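Local coordinates for uncharacterized protein (Xanthomonas campestris pv. vesicatoria, PDB 4FC9) that is the C-terminal, all-helical bilobal domain of the type III effector XopL, secreted into plant host cells and probably acting as an E3 ubiquitin ligase, at residues L94-D99 and P173-R178. Numbering follows the deposited sequence.
Sequences LQRVSD and PQDRAR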
# COMPACT_ATOMS: atom_id res chain seq x y z
N LEU A 94 -7.86 3.60 -7.99
CA LEU A 94 -8.03 4.75 -7.11
C LEU A 94 -9.44 4.81 -6.53
O LEU A 94 -9.63 5.21 -5.38
CB LEU A 94 -7.68 6.04 -7.86
CG LEU A 94 -6.24 6.09 -8.37
CD1 LEU A 94 -6.01 7.29 -9.27
CD2 LEU A 94 -5.25 6.09 -7.20
N GLN A 95 -10.41 4.39 -7.32
CA GLN A 95 -11.79 4.31 -6.86
C GLN A 95 -11.91 3.31 -5.71
O GLN A 95 -12.59 3.59 -4.72
CB GLN A 95 -12.72 3.90 -8.01
CG GLN A 95 -14.17 4.34 -7.84
CD GLN A 95 -14.41 5.78 -8.29
OE1 GLN A 95 -14.67 6.04 -9.47
NE2 GLN A 95 -14.34 6.71 -7.35
N ARG A 96 -11.26 2.16 -5.83
CA ARG A 96 -11.29 1.14 -4.77
C ARG A 96 -10.62 1.63 -3.50
O ARG A 96 -11.07 1.32 -2.39
CB ARG A 96 -10.62 -0.16 -5.23
CG ARG A 96 -11.37 -0.91 -6.32
CD ARG A 96 -12.72 -1.38 -5.84
NE ARG A 96 -13.26 -2.41 -6.72
CZ ARG A 96 -14.53 -2.79 -6.74
NH1 ARG A 96 -14.93 -3.74 -7.58
NH2 ARG A 96 -15.41 -2.22 -5.93
N VAL A 97 -9.54 2.38 -3.65
CA VAL A 97 -8.85 2.94 -2.50
C VAL A 97 -9.79 3.89 -1.76
O VAL A 97 -9.87 3.85 -0.53
CB VAL A 97 -7.57 3.68 -2.91
CG1 VAL A 97 -6.97 4.42 -1.71
CG2 VAL A 97 -6.56 2.71 -3.50
N SER A 98 -10.50 4.73 -2.50
CA SER A 98 -11.47 5.65 -1.90
C SER A 98 -12.60 4.90 -1.23
O SER A 98 -13.10 5.32 -0.18
CB SER A 98 -12.05 6.59 -2.95
OG SER A 98 -11.14 7.63 -3.26
N ASP A 99 -13.01 3.79 -1.84
CA ASP A 99 -14.09 2.99 -1.29
C ASP A 99 -13.69 2.39 0.05
O ASP A 99 -14.50 2.34 0.98
CB ASP A 99 -14.48 1.87 -2.25
CG ASP A 99 -15.17 2.40 -3.49
OD1 ASP A 99 -15.48 3.61 -3.53
OD2 ASP A 99 -15.40 1.60 -4.42
N PRO A 173 -13.25 -10.00 -5.01
CA PRO A 173 -12.50 -11.05 -5.70
C PRO A 173 -12.49 -10.92 -7.23
O PRO A 173 -11.50 -11.30 -7.86
CB PRO A 173 -13.21 -12.33 -5.25
CG PRO A 173 -13.73 -11.98 -3.90
CD PRO A 173 -14.19 -10.56 -4.02
N GLN A 174 -13.55 -10.36 -7.81
CA GLN A 174 -13.63 -10.18 -9.26
C GLN A 174 -12.60 -9.18 -9.78
O GLN A 174 -12.35 -9.10 -10.99
CB GLN A 174 -15.03 -9.73 -9.68
CG GLN A 174 -15.35 -8.28 -9.37
CD GLN A 174 -15.86 -8.06 -7.95
OE1 GLN A 174 -15.69 -8.91 -7.08
NE2 GLN A 174 -16.50 -6.92 -7.73
N ASP A 175 -12.01 -8.40 -8.87
CA ASP A 175 -10.99 -7.42 -9.22
C ASP A 175 -9.63 -8.08 -9.43
O ASP A 175 -8.68 -7.41 -9.85
CB ASP A 175 -10.88 -6.34 -8.13
CG ASP A 175 -11.88 -5.22 -8.32
OD1 ASP A 175 -11.61 -4.11 -7.82
OD2 ASP A 175 -12.93 -5.43 -8.96
N ARG A 176 -9.53 -9.37 -9.15
CA ARG A 176 -8.28 -10.10 -9.32
C ARG A 176 -7.84 -10.09 -10.78
O ARG A 176 -6.65 -10.02 -11.07
CB ARG A 176 -8.41 -11.54 -8.81
CG ARG A 176 -7.19 -12.42 -9.09
CD ARG A 176 -5.90 -11.75 -8.63
NE ARG A 176 -5.59 -12.02 -7.23
CZ ARG A 176 -4.76 -11.29 -6.49
NH1 ARG A 176 -4.54 -11.61 -5.23
NH2 ARG A 176 -4.16 -10.23 -7.02
N ALA A 177 -8.81 -10.15 -11.69
CA ALA A 177 -8.49 -10.12 -13.11
C ALA A 177 -7.81 -8.81 -13.48
O ALA A 177 -6.96 -8.78 -14.37
CB ALA A 177 -9.74 -10.34 -13.94
N ARG A 178 -8.18 -7.74 -12.79
CA ARG A 178 -7.64 -6.41 -13.09
C ARG A 178 -6.31 -6.17 -12.39
O ARG A 178 -5.42 -5.49 -12.90
CB ARG A 178 -8.64 -5.33 -12.67
CG ARG A 178 -8.22 -3.93 -13.07
CD ARG A 178 -9.41 -3.00 -13.12
NE ARG A 178 -9.07 -1.71 -13.72
CZ ARG A 178 -9.01 -1.49 -15.02
NH1 ARG A 178 -9.25 -2.47 -15.88
NH2 ARG A 178 -8.69 -0.28 -15.48
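With CG of Arg96 set opposite its carbonyl carbon (chi1 -68°) and the chain bent at chi2 (-64°), the guanidinium reaches out from helix 91-101 to meet Asp175, whose CG is likewise turned away from its own carbonyl carbon. The result illustrates the side-on, bidentate arginine–carboxylate salt bridge, here joining a helix to the 3-10 turn that follows helix 152-171 in this all-helical domain. The backbones stay well apart, the nearest CA atoms, those of Arg96 and Asp175, being 9.7 Å from each other, and the gap is spanned by side chains extending from opposite directions. Arg96 NE donates to Asp175 OD1 at a short 2.6 Å, while Arg96 NH1 reaches Asp175 OD2 at 3.0 Å; each oxygen is approached on its syn side, but from out of the carboxylate plane. The two flat groups do not share a plane, being 47° apart, yet two bonds to two oxygens restrict rotation of both. Asp175 is buried, and the arginine probably stabilises its negative charge. Ile168 of helix 152-171 touches both side chains. Gln174 NE2 lies oblique to the guanidinium, 3.5 Å from Arg96 NH1, a proximity without a hydrogen bond.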